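Local coordinates for protein pyruvate kinase 1 (PDB 4KCT) that catalyses the transfer of phosphate from phosphoenolpyruvate to ADP, giving pyruvate and ATP, and can probably also decarboxylate oxaloacetate, at residues E14-H19 against C351-S356; L94-E99 against E117-K122; V108-D113 against E123-D128; A278-I283 against V321-D326. One frame throughout, in Å; residues are numbered along the deposited sequence.

The four contacts fall into two regions of the chain. Interactions 2 and 3 lie in the beta-rich domain inserted in the barrel sequence, with centres about 10 Å apart. The stretch from strand 107-111 to strand 124-126 supplies one segment of interaction 2 and both of interaction 3. Both rest on backbone hydrogen bonds. Interactions 1 and 4, centres about 19 Å apart, lie at the barrel side and both touch the second subunit. Packing of C351 and A354 on V321 joins them. Interaction 4 is buried between two helices and uses apolar packing, one amide pair and a water. Interaction 1 is a surface contact of loop and helix, held by two hydrogen bonds and valine packing.

Interaction 1 of 4, residues E14-H19 against C351-S356; sequences EPVAKH and CVEAQS
V16 sets its two methyls against different residues of helix 340-356. Its CG2 meets CG1 of V352 at 3.6 Å, and the two side chains cross at about a right angle. CG1 lies 3.2 Å from OE1 of E353. The E353 chain bends at chi2 (-72°), and its OE1 makes a salt bridge to K274 of the second subunit.

Two hydrogen bonds fix the loop to the last turn of the helix. The N-H of A17 points to OG of S356 over 2.8 Å and is nearly straight at 168°. The same OG donates to the carbonyl O of V352, so the hydroxyl links loop to helix. CG of Q355 is anti to the backbone N and the chain beyond is extended, which carries the amide out to the loop. NE2 then gives to O of H19 at 2.9 Å, with the acceptor in the amide plane. OE1 of Q355 accepts from the N-H of A21. The CB of A17 sits between these bonds, 3.5 Å from NE2 of Q355.

The arrangement is a loop laid across the C-terminal turn of a helix. It joins the N-terminal lead into barrel strand 23-27 to helix 340-356, at a subunit interface.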
loop_
_atom_site.group_PDB
_atom_site.type_symbol
_atom_site.label_atom_id
_atom_site.label_comp_id
_atom_site.label_asym_id
_atom_site.label_seq_id
_atom_site.Cartn_x
_atom_site.Cartn_y
_atom_site.Cartn_z
ATOM N N GLU A 14 9.442 -22.854 15.576
ATOM C CA GLU A 14 10.008 -21.757 16.397
ATOM C C GLU A 14 9.315 -21.680 17.751
ATOM O O GLU A 14 8.140 -22.023 17.858
ATOM C CB GLU A 14 9.847 -20.408 15.679
ATOM C CG GLU A 14 10.386 -20.381 14.259
ATOM C CD GLU A 14 11.899 -20.284 14.207
ATOM O OE1 GLU A 14 12.562 -21.320 13.950
ATOM O OE2 GLU A 14 12.425 -19.173 14.429
ATOM N N PRO A 15 9.990 -21.078 18.755
ATOM C CA PRO A 15 9.363 -20.923 20.077
ATOM C C PRO A 15 8.195 -19.933 20.010
ATOM O O PRO A 15 8.225 -19.002 19.204
ATOM C CB PRO A 15 10.501 -20.346 20.934
ATOM C CG PRO A 15 11.755 -20.839 20.255
ATOM C CD PRO A 15 11.436 -20.766 18.788
ATOM N N VAL A 16 7.135 -20.206 20.759
ATOM C CA VAL A 16 5.966 -19.333 20.770
ATOM C C VAL A 16 6.142 -18.228 21.793
ATOM O O VAL A 16 7.074 -18.276 22.613
ATOM C CB VAL A 16 4.660 -20.133 21.029
ATOM C CG1 VAL A 16 4.441 -21.128 19.900
ATOM C CG2 VAL A 16 4.711 -20.846 22.377
ATOM N N ALA A 17 5.318 -17.181 21.687
ATOM C CA ALA A 17 5.308 -16.098 22.671
ATOM C C ALA A 17 5.308 -16.656 24.101
ATOM O O ALA A 17 4.573 -17.600 24.403
ATOM C CB ALA A 17 4.078 -15.200 22.457
ATOM N N LYS A 18 6.026 -15.984 25.003
ATOM C CA LYS A 18 6.056 -16.394 26.411
ATOM C C LYS A 18 4.844 -15.875 27.187
ATOM O O LYS A 18 4.457 -16.454 28.184
ATOM C CB LYS A 18 7.334 -15.905 27.085
ATOM C CG LYS A 18 8.596 -16.588 26.588
ATOM C CD LYS A 18 9.830 -16.054 27.300
ATOM C CE LYS A 18 10.202 -14.670 26.801
ATOM N NZ LYS A 18 11.507 -14.226 27.360
ATOM N N HIS A 19 4.277 -14.745 26.763
ATOM C CA HIS A 19 3.211 -14.114 27.544
ATOM C C HIS A 19 1.937 -14.024 26.751
ATOM O O HIS A 19 1.871 -13.331 25.745
ATOM C CB HIS A 19 3.650 -12.729 28.019
ATOM C CG HIS A 19 5.017 -12.726 28.659
ATOM N ND1 HIS A 19 5.303 -13.467 29.767
ATOM C CD2 HIS A 19 6.230 -12.146 28.246
ATOM C CE1 HIS A 19 6.631 -13.355 30.049
ATOM N NE2 HIS A 19 7.197 -12.569 29.110
ATOM N N CYS A 351 -4.552 -19.980 21.906
ATOM C CA CYS A 351 -4.421 -18.518 21.892
ATOM C C CYS A 351 -2.983 -18.102 21.654
ATOM O O CYS A 351 -2.702 -17.246 20.823
ATOM C CB CYS A 351 -4.868 -17.934 23.228
ATOM S SG CYS A 351 -6.660 -17.925 23.372
ATOM N N VAL A 352 -2.068 -18.705 22.400
ATOM C CA VAL A 352 -0.638 -18.381 22.242
ATOM C C VAL A 352 -0.075 -18.672 20.850
ATOM O O VAL A 352 0.695 -17.852 20.300
ATOM C CB VAL A 352 0.219 -19.031 23.350
ATOM C CG1 VAL A 352 1.703 -18.994 22.971
ATOM C CG2 VAL A 352 -0.016 -18.310 24.675
ATOM N N GLU A 353 -0.450 -19.821 20.259
ATOM C CA GLU A 353 -0.017 -20.127 18.893
ATOM C C GLU A 353 -0.553 -19.074 17.906
ATOM O O GLU A 353 0.176 -18.617 17.029
ATOM C CB GLU A 353 -0.486 -21.522 18.440
ATOM C CG GLU A 353 0.240 -22.670 19.090
ATOM C CD GLU A 353 1.667 -22.834 18.597
ATOM O OE1 GLU A 353 2.427 -23.566 19.255
ATOM O OE2 GLU A 353 1.986 -22.342 17.494
ATOM N N ALA A 354 -1.846 -18.763 18.006
ATOM C CA ALA A 354 -2.472 -17.766 17.119
ATOM C C ALA A 354 -1.811 -16.383 17.266
ATOM O O ALA A 354 -1.438 -15.771 16.293
ATOM C CB ALA A 354 -3.967 -17.651 17.422
ATOM N N GLN A 355 -1.630 -15.950 18.506
ATOM C CA GLN A 355 -0.856 -14.739 18.830
ATOM C C GLN A 355 0.539 -14.736 18.188
ATOM O O GLN A 355 0.914 -13.773 17.509
ATOM C CB GLN A 355 -0.734 -14.625 20.361
ATOM C CG GLN A 355 0.222 -13.546 20.870
ATOM C CD GLN A 355 0.359 -13.595 22.379
ATOM O OE1 GLN A 355 -0.476 -14.192 23.072
ATOM N NE2 GLN A 355 1.407 -12.960 22.901
ATOM N N SER A 356 1.247 -15.869 18.278
ATOM C CA SER A 356 2.614 -15.955 17.746
ATOM C C SER A 356 2.622 -15.928 16.210
ATOM O O SER A 356 3.632 -15.622 15.597
ATOM C CB SER A 356 3.312 -17.239 18.241
ATOM O OG SER A 356 3.321 -17.304 19.670
#

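Interaction 2 of 4, residues L94-E99 against E117-K122; sequences LFKDGE and EKVGTK
The ring of F95 meets G120 and T121 obliquely. CD1 is 3.7 Å from O of G120. The ring of F125 also meets that of F95, with the planes at about 60°. G120, which has no side chain, lies against O of L94 and the F95 ring, and the backbones come close.

Three backbone hydrogen bonds hold the loops together. N of L94 gives to O of E117 at 2.7 Å, nearly along the C=O axis. N of G120 gives to O of L94 in the carbonyl plane, on a lone pair. N of K96 gives to O of G120 at 3.0 Å. The last two flank F95 and make a single beta bridge between F95 and G120, so the loop after strand 90-91 is tied to the loop before strand 124-126 in the beta-rich domain. CA of F95 adds a CA-H...O contact to O of G120.

On the outer side, K96 extends beyond CG alongside T121. Its CE lies 3.8 Å from CG2 of T121. OG1 of T121 accepts from the N-H groups of E123 and K124. L94 runs side by side with K118, CD1 to CG at 3.9 Å. Nearby, E117 makes a salt bridge with R175.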
loop_
_atom_site.group_PDB
_atom_site.type_symbol
_atom_site.label_atom_id
_atom_site.label_comp_id
_atom_site.label_asym_id
_atom_site.label_seq_id
_atom_site.Cartn_x
_atom_site.Cartn_y
_atom_site.Cartn_z
ATOM N N LEU A 94 -48.253 -24.466 26.948
ATOM C CA LEU A 94 -48.215 -25.899 27.255
ATOM C C LEU A 94 -48.998 -26.684 26.215
ATOM O O LEU A 94 -49.755 -26.108 25.411
ATOM C CB LEU A 94 -48.801 -26.178 28.661
ATOM C CG LEU A 94 -48.562 -25.122 29.747
ATOM C CD1 LEU A 94 -49.363 -25.421 31.016
ATOM C CD2 LEU A 94 -47.083 -25.016 30.062
ATOM N N PHE A 95 -48.862 -28.005 26.281
ATOM C CA PHE A 95 -49.527 -28.915 25.384
ATOM C C PHE A 95 -50.334 -29.914 26.208
ATOM O O PHE A 95 -49.924 -30.285 27.303
ATOM C CB PHE A 95 -48.485 -29.657 24.546
ATOM C CG PHE A 95 -47.738 -28.759 23.591
ATOM C CD1 PHE A 95 -48.284 -28.444 22.349
ATOM C CD2 PHE A 95 -46.571 -28.131 23.985
ATOM C CE1 PHE A 95 -47.658 -27.546 21.504
ATOM C CE2 PHE A 95 -45.942 -27.206 23.153
ATOM C CZ PHE A 95 -46.487 -26.918 21.908
ATOM N N LYS A 96 -51.477 -30.339 25.689
ATOM C CA LYS A 96 -52.193 -31.489 26.281
ATOM C C LYS A 96 -51.266 -32.683 26.505
ATOM O O LYS A 96 -50.371 -32.955 25.694
ATOM C CB LYS A 96 -53.362 -31.910 25.405
ATOM C CG LYS A 96 -54.389 -30.813 25.210
ATOM C CD LYS A 96 -55.719 -31.391 24.766
ATOM C CE LYS A 96 -56.690 -30.290 24.406
ATOM N NZ LYS A 96 -57.897 -30.851 23.753
ATOM N N ASP A 97 -51.454 -33.366 27.629
ATOM C CA ASP A 97 -50.609 -34.512 27.985
ATOM C C ASP A 97 -49.154 -34.130 28.071
ATOM O O ASP A 97 -48.307 -34.987 28.250
ATOM C CB ASP A 97 -50.764 -35.657 26.978
ATOM C CG ASP A 97 -52.206 -36.062 26.783
ATOM O OD1 ASP A 97 -52.918 -36.250 27.795
ATOM O OD2 ASP A 97 -52.646 -36.126 25.622
ATOM N N GLY A 98 -48.859 -32.844 27.903
ATOM C CA GLY A 98 -47.505 -32.349 28.116
ATOM C C GLY A 98 -46.553 -32.590 26.942
ATOM O O GLY A 98 -45.370 -32.282 27.034
ATOM N N GLU A 99 -47.069 -33.095 25.829
ATOM C CA GLU A 99 -46.226 -33.330 24.645
ATOM C C GLU A 99 -47.073 -33.502 23.407
ATOM O O GLU A 99 -48.153 -34.071 23.472
ATOM C CB GLU A 99 -45.344 -34.567 24.832
ATOM C CG GLU A 99 -46.112 -35.856 25.117
ATOM C CD GLU A 99 -45.188 -37.058 25.329
ATOM O OE1 GLU A 99 -44.164 -37.156 24.607
ATOM O OE2 GLU A 99 -45.473 -37.892 26.233
ATOM N N GLU A 117 -53.293 -21.026 25.896
ATOM C CA GLU A 117 -51.973 -21.108 26.506
ATOM C C GLU A 117 -51.690 -22.497 27.098
ATOM O O GLU A 117 -50.541 -22.984 27.071
ATOM C CB GLU A 117 -51.842 -20.040 27.594
ATOM C CG GLU A 117 -50.581 -20.160 28.419
ATOM C CD GLU A 117 -50.526 -19.139 29.534
ATOM O OE1 GLU A 117 -51.531 -18.416 29.741
ATOM O OE2 GLU A 117 -49.478 -19.056 30.202
ATOM N N LYS A 118 -52.717 -23.124 27.675
ATOM C CA LYS A 118 -52.488 -24.339 28.443
ATOM C C LYS A 118 -52.943 -25.612 27.762
ATOM O O LYS A 118 -52.806 -26.697 28.328
ATOM C CB LYS A 118 -53.074 -24.221 29.857
ATOM C CG LYS A 118 -52.477 -23.064 30.647
ATOM C CD LYS A 118 -53.046 -23.004 32.055
ATOM C CE LYS A 118 -52.652 -21.713 32.765
ATOM N NZ LYS A 118 -53.401 -21.567 34.052
ATOM N N VAL A 119 -53.396 -25.495 26.516
ATOM C CA VAL A 119 -54.061 -26.615 25.825
ATOM C C VAL A 119 -53.604 -26.742 24.379
ATOM O O VAL A 119 -54.422 -26.994 23.482
ATOM C CB VAL A 119 -55.609 -26.451 25.775
ATOM C CG1 VAL A 119 -56.229 -26.786 27.105
ATOM C CG2 VAL A 119 -55.983 -25.050 25.317
ATOM N N GLY A 120 -52.298 -26.669 24.150
ATOM C CA GLY A 120 -51.804 -26.779 22.797
ATOM C C GLY A 120 -51.957 -28.190 22.257
ATOM O O GLY A 120 -51.815 -29.183 22.992
ATOM N N THR A 121 -52.276 -28.281 20.972
ATOM C CA THR A 121 -52.428 -29.568 20.316
ATOM C C THR A 121 -51.649 -29.552 19.005
ATOM O O THR A 121 -51.027 -28.532 18.648
ATOM C CB THR A 121 -53.903 -29.873 20.003
ATOM O OG1 THR A 121 -54.359 -28.995 18.973
ATOM C CG2 THR A 121 -54.761 -29.703 21.237
ATOM N N LYS A 122 -51.667 -30.684 18.302
ATOM C CA LYS A 122 -51.157 -30.765 16.928
ATOM C C LYS A 122 -51.831 -29.730 16.020
ATOM O O LYS A 122 -51.253 -29.316 15.028
ATOM C CB LYS A 122 -51.412 -32.161 16.368
ATOM C CG LYS A 122 -50.303 -32.709 15.500
ATOM C CD LYS A 122 -50.409 -34.219 15.392
ATOM C CE LYS A 122 -49.606 -34.744 14.214
ATOM N NZ LYS A 122 -50.356 -35.800 13.474
#

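Interaction 3 of 4, residues V108-D113 against E123-D128; sequences VCVTTD and EKFYID
F125 holds CG in the crowded position between its backbone N and carbonyl carbon (chi1 70°). This brings the ring back beside V110, whose CG1 is anti to its carbonyl carbon (chi1 -62°). CG1 of V110 lies over one ring face, 4.0 Å from the centroid and offset toward the rim, a CH-pi contact. CG2 of V108 reaches the same ring obliquely, 3.7 Å from CD2.

The strands run parallel, 24° apart, at one end of the mixed sheet of the beta-rich domain. Strand 124-126 is outermost within this chain. C109, V110 and T111 pair with K124, F125 and Y126. N of C109 hydrogen-bonds O of E123 from above the carbonyl plane. N of F125 reaches O of C109 nearly along its axis. N of T111 gives to O of F125 at 2.9 Å, and N of I127 to O of T111.

C109, T111, K124 and Y126 lie on the other face. The bent K124 chain puts CE 3.9 Å from CB of T111, and Y116 receives its ammonium in a cation-pi contact. At the strand end, OG1 of T111 takes the N-H of D113 at 3.0 Å, an ST turn. O of T112 lies at the edge of the Y126 ring, in its plane, nearest CE1.

Backbone bonds thus fix strand 124-126 to its neighbour, and the two faces differ: one is apolar, the other mixed and partly polar.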
loop_
_atom_site.group_PDB
_atom_site.type_symbol
_atom_site.label_atom_id
_atom_site.label_comp_id
_atom_site.label_asym_id
_atom_site.label_seq_id
_atom_site.Cartn_x
_atom_site.Cartn_y
_atom_site.Cartn_z
ATOM N N VAL A 108 -50.373 -26.469 11.167
ATOM C CA VAL A 108 -50.656 -26.138 12.565
ATOM C C VAL A 108 -50.918 -24.636 12.680
ATOM O O VAL A 108 -50.275 -23.839 11.997
ATOM C CB VAL A 108 -49.483 -26.568 13.494
ATOM C CG1 VAL A 108 -48.193 -25.865 13.098
ATOM C CG2 VAL A 108 -49.810 -26.308 14.963
ATOM N N CYS A 109 -51.965 -24.266 13.415
ATOM C CA CYS A 109 -52.213 -22.880 13.687
ATOM C C CYS A 109 -51.466 -22.449 14.948
ATOM O O CYS A 109 -51.429 -23.187 15.935
ATOM C CB CYS A 109 -53.722 -22.608 13.813
ATOM S SG CYS A 109 -54.550 -22.478 12.203
ATOM N N VAL A 110 -50.732 -21.342 14.849
ATOM C CA VAL A 110 -50.102 -20.774 16.013
ATOM C C VAL A 110 -50.820 -19.489 16.373
ATOM O O VAL A 110 -51.219 -18.726 15.494
ATOM C CB VAL A 110 -48.584 -20.530 15.807
ATOM C CG1 VAL A 110 -47.883 -21.854 15.541
ATOM C CG2 VAL A 110 -48.343 -19.569 14.646
ATOM N N THR A 111 -51.145 -19.345 17.647
ATOM C CA THR A 111 -52.012 -18.239 18.082
ATOM C C THR A 111 -51.389 -17.450 19.229
ATOM O O THR A 111 -50.603 -17.999 20.029
ATOM C CB THR A 111 -53.415 -18.751 18.494
ATOM O OG1 THR A 111 -54.255 -17.642 18.810
ATOM C CG2 THR A 111 -53.324 -19.706 19.717
ATOM N N THR A 112 -51.684 -16.149 19.281
ATOM C CA THR A 112 -51.293 -15.327 20.419
ATOM C C THR A 112 -52.510 -15.107 21.358
ATOM O O THR A 112 -52.441 -14.338 22.307
ATOM C CB THR A 112 -50.731 -13.966 19.948
ATOM O OG1 THR A 112 -51.728 -13.287 19.163
ATOM C CG2 THR A 112 -49.502 -14.195 19.069
ATOM N N ASP A 113 -53.610 -15.797 21.067
ATOM C CA ASP A 113 -54.791 -15.824 21.968
ATOM C C ASP A 113 -54.492 -16.636 23.223
ATOM O O ASP A 113 -54.365 -17.838 23.152
ATOM C CB ASP A 113 -55.989 -16.435 21.232
ATOM C CG ASP A 113 -57.302 -16.324 22.028
ATOM O OD1 ASP A 113 -57.268 -16.055 23.241
ATOM O OD2 ASP A 113 -58.351 -16.565 21.421
ATOM N N GLU A 123 -53.066 -29.351 16.347
ATOM C CA GLU A 123 -53.864 -28.458 15.483
ATOM C C GLU A 123 -53.546 -26.989 15.738
ATOM O O GLU A 123 -53.746 -26.141 14.866
ATOM C CB GLU A 123 -55.369 -28.672 15.722
ATOM C CG GLU A 123 -56.011 -29.757 14.858
ATOM C CD GLU A 123 -55.564 -31.160 15.252
ATOM O OE1 GLU A 123 -55.109 -31.907 14.362
ATOM O OE2 GLU A 123 -55.645 -31.511 16.455
ATOM N N LYS A 124 -53.287 -26.664 16.999
ATOM C CA LYS A 124 -53.204 -25.275 17.409
ATOM C C LYS A 124 -52.490 -25.133 18.732
ATOM O O LYS A 124 -52.738 -25.894 19.668
ATOM C CB LYS A 124 -54.598 -24.677 17.507
ATOM C CG LYS A 124 -54.623 -23.238 17.956
ATOM C CD LYS A 124 -56.059 -22.753 17.918
ATOM C CE LYS A 124 -56.159 -21.319 17.477
ATOM N NZ LYS A 124 -57.556 -21.006 17.075
ATOM N N PHE A 125 -51.530 -24.220 18.790
ATOM C CA PHE A 125 -50.870 -23.943 20.055
ATOM C C PHE A 125 -50.456 -22.483 20.184
ATOM O O PHE A 125 -50.489 -21.716 19.210
ATOM C CB PHE A 125 -49.676 -24.899 20.293
ATOM C CG PHE A 125 -48.502 -24.665 19.374
ATOM C CD1 PHE A 125 -47.566 -23.677 19.653
ATOM C CD2 PHE A 125 -48.300 -25.484 18.259
ATOM C CE1 PHE A 125 -46.440 -23.501 18.838
ATOM C CE2 PHE A 125 -47.179 -25.332 17.451
ATOM C CZ PHE A 125 -46.255 -24.318 17.719
ATOM N N TYR A 126 -50.108 -22.102 21.401
ATOM C CA TYR A 126 -50.003 -20.713 21.778
ATOM C C TYR A 126 -48.514 -20.291 21.728
ATOM O O TYR A 126 -47.623 -21.076 22.088
ATOM C CB TYR A 126 -50.542 -20.558 23.200
ATOM C CG TYR A 126 -50.257 -19.228 23.846
ATOM C CD1 TYR A 126 -51.007 -18.104 23.513
ATOM C CD2 TYR A 126 -49.343 -19.125 24.909
ATOM C CE1 TYR A 126 -50.787 -16.890 24.141
ATOM C CE2 TYR A 126 -49.176 -17.930 25.596
ATOM C CZ TYR A 126 -49.880 -16.812 25.186
ATOM O OH TYR A 126 -49.720 -15.626 25.840
ATOM N N ILE A 127 -48.266 -19.047 21.322
ATOM C CA ILE A 127 -46.933 -18.428 21.466
ATOM C C ILE A 127 -47.112 -17.088 22.183
ATOM O O ILE A 127 -48.062 -16.356 21.890
ATOM C CB ILE A 127 -46.278 -18.236 20.074
ATOM C CG1 ILE A 127 -45.840 -19.589 19.513
ATOM C CG2 ILE A 127 -45.079 -17.294 20.148
ATOM C CD1 ILE A 127 -45.348 -19.518 18.066
ATOM N N ASP A 128 -46.303 -16.840 23.218
ATOM C CA ASP A 128 -46.589 -15.765 24.179
ATOM C C ASP A 128 -46.020 -14.401 23.758
ATOM O O ASP A 128 -45.675 -13.596 24.602
ATOM C CB ASP A 128 -46.096 -16.135 25.591
ATOM C CG ASP A 128 -44.546 -16.221 25.685
ATOM O OD1 ASP A 128 -43.839 -15.806 24.743
ATOM O OD2 ASP A 128 -44.042 -16.681 26.715
HETATM O O HOH W 1 -49.158 -13.913 22.943
#

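Interaction 4 of 4, residues A278-I283 against V321-D326; sequences AQMCII and VLNGAD
Segment 278-283 is regular helix. Segment 321-326 leaves its helix at G324, where positive phi (123°) and bonds back into the last turn make a Schellman motif. The backbones come nearest at I283 and A325, with CA of one 5.9 Å from CA of the other. One water spans the gap, donating to O of M280 and to O of N323.

I283 points at this helix end. Its CG2 is 3.3 Å from O of N323 and 3.4 Å from C of G324. Its CD1 lies 3.8 Å from CB of N323 and also packs on CB of A325.

These are neighbouring outer helices of the TIM barrel. Helix 275-289 precedes strand 293-296, and helix 311-323 leads into strand 327-330.

Q279 carries the polar link. CG is anti to the backbone N (chi1 173°) and the extended chain takes NE2 to OD1 of N323 at 3.0 Å. The donor lies in the carbonyl plane of N323, and the two amide planes stand 76° apart. The bond is bent, and the acceptor is tilted out of the Q279 amide plane. OE1 of Q279 accepts from NH1 of R263, a residue of the pyruvate pocket, consistent with a second-shell place for Q279.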
loop_
_atom_site.group_PDB
_atom_site.type_symbol
_atom_site.label_atom_id
_atom_site.label_comp_id
_atom_site.label_asym_id
_atom_site.label_seq_id
_atom_site.Cartn_x
_atom_site.Cartn_y
_atom_site.Cartn_z
ATOM N N ALA A 278 -20.925 -12.108 10.433
ATOM C CA ALA A 278 -21.226 -11.262 11.600
ATOM C C ALA A 278 -20.027 -11.178 12.542
ATOM O O ALA A 278 -19.653 -10.097 13.008
ATOM C CB ALA A 278 -22.448 -11.800 12.346
ATOM N N GLN A 279 -19.424 -12.323 12.822
ATOM C CA GLN A 279 -18.324 -12.373 13.789
ATOM C C GLN A 279 -17.174 -11.465 13.322
ATOM O O GLN A 279 -16.649 -10.637 14.091
ATOM C CB GLN A 279 -17.800 -13.817 13.922
ATOM C CG GLN A 279 -16.548 -13.928 14.786
ATOM C CD GLN A 279 -16.183 -15.374 15.092
ATOM O OE1 GLN A 279 -17.071 -16.215 15.309
ATOM N NE2 GLN A 279 -14.877 -15.659 15.176
ATOM N N MET A 280 -16.748 -11.649 12.076
ATOM C CA MET A 280 -15.633 -10.870 11.566
ATOM C C MET A 280 -15.938 -9.383 11.613
ATOM O O MET A 280 -15.077 -8.572 11.920
ATOM C CB MET A 280 -15.325 -11.270 10.125
ATOM C CG MET A 280 -14.689 -12.644 9.997
ATOM S SD MET A 280 -14.710 -13.157 8.256
ATOM C CE MET A 280 -13.328 -12.227 7.647
ATOM N N CYS A 281 -17.128 -9.028 11.161
ATOM C CA CYS A 281 -17.553 -7.631 11.123
ATOM C C CYS A 281 -17.607 -6.985 12.527
ATOM O O CYS A 281 -16.993 -5.960 12.759
ATOM C CB CYS A 281 -18.915 -7.529 10.454
ATOM S SG CYS A 281 -19.573 -5.850 10.486
ATOM N N ILE A 282 -18.216 -7.689 13.484
ATOM C CA ILE A 282 -18.369 -7.175 14.835
ATOM C C ILE A 282 -17.011 -7.067 15.551
ATOM O O ILE A 282 -16.703 -6.040 16.176
ATOM C CB ILE A 282 -19.326 -8.053 15.644
ATOM C CG1 ILE A 282 -20.764 -7.907 15.116
ATOM C CG2 ILE A 282 -19.255 -7.721 17.121
ATOM C CD1 ILE A 282 -21.682 -9.018 15.623
ATOM N N ILE A 283 -16.176 -8.085 15.421
ATOM C CA ILE A 283 -14.875 -8.008 16.059
ATOM C C ILE A 283 -14.065 -6.826 15.527
ATOM O O ILE A 283 -13.498 -6.019 16.312
ATOM C CB ILE A 283 -14.080 -9.320 15.932
ATOM C CG1 ILE A 283 -14.752 -10.416 16.796
ATOM C CG2 ILE A 283 -12.631 -9.076 16.369
ATOM C CD1 ILE A 283 -14.190 -11.846 16.547
ATOM N N VAL A 321 -8.968 -15.459 17.663
ATOM C CA VAL A 321 -7.828 -14.623 18.054
ATOM C C VAL A 321 -7.255 -13.833 16.852
ATOM O O VAL A 321 -7.091 -12.598 16.915
ATOM C CB VAL A 321 -6.718 -15.483 18.661
ATOM C CG1 VAL A 321 -5.432 -14.672 18.778
ATOM C CG2 VAL A 321 -7.178 -16.022 20.021
ATOM N N LEU A 322 -7.081 -14.518 15.723
ATOM C CA LEU A 322 -6.609 -13.848 14.487
ATOM C C LEU A 322 -7.609 -12.809 13.988
ATOM O O LEU A 322 -7.211 -11.783 13.421
ATOM C CB LEU A 322 -6.358 -14.877 13.374
ATOM C CG LEU A 322 -5.197 -15.870 13.639
ATOM C CD1 LEU A 322 -5.128 -16.971 12.571
ATOM C CD2 LEU A 322 -3.869 -15.137 13.728
ATOM N N ASN A 323 -8.903 -13.084 14.156
ATOM C CA ASN A 323 -9.937 -12.082 13.807
ATOM C C ASN A 323 -9.730 -10.766 14.590
ATOM O O ASN A 323 -10.293 -9.744 14.207
ATOM C CB ASN A 323 -11.350 -12.582 14.148
ATOM C CG ASN A 323 -11.888 -13.624 13.165
ATOM O OD1 ASN A 323 -12.889 -14.274 13.467
ATOM N ND2 ASN A 323 -11.267 -13.750 11.976
ATOM N N GLY A 324 -9.233 -10.883 15.828
ATOM C CA GLY A 324 -8.998 -9.690 16.657
ATOM C C GLY A 324 -9.722 -9.678 17.997
ATOM O O GLY A 324 -9.769 -8.651 18.670
ATOM N N ALA A 325 -10.312 -10.806 18.370
ATOM C CA ALA A 325 -11.086 -10.867 19.617
ATOM C C ALA A 325 -10.136 -10.670 20.810
ATOM O O ALA A 325 -9.042 -11.227 20.819
ATOM C CB ALA A 325 -11.788 -12.221 19.731
ATOM N N ASP A 326 -10.548 -9.884 21.813
ATOM C CA ASP A 326 -9.759 -9.820 23.061
ATOM C C ASP A 326 -9.839 -11.142 23.818
ATOM O O ASP A 326 -8.819 -11.641 24.328
ATOM C CB ASP A 326 -10.227 -8.665 23.970
ATOM C CG ASP A 326 -10.062 -7.285 23.309
ATOM O OD1 ASP A 326 -10.942 -6.945 22.450
ATOM O OD2 ASP A 326 -9.166 -6.477 23.775
HETATM O O HOH W 2 -12.504 -10.000 12.422
#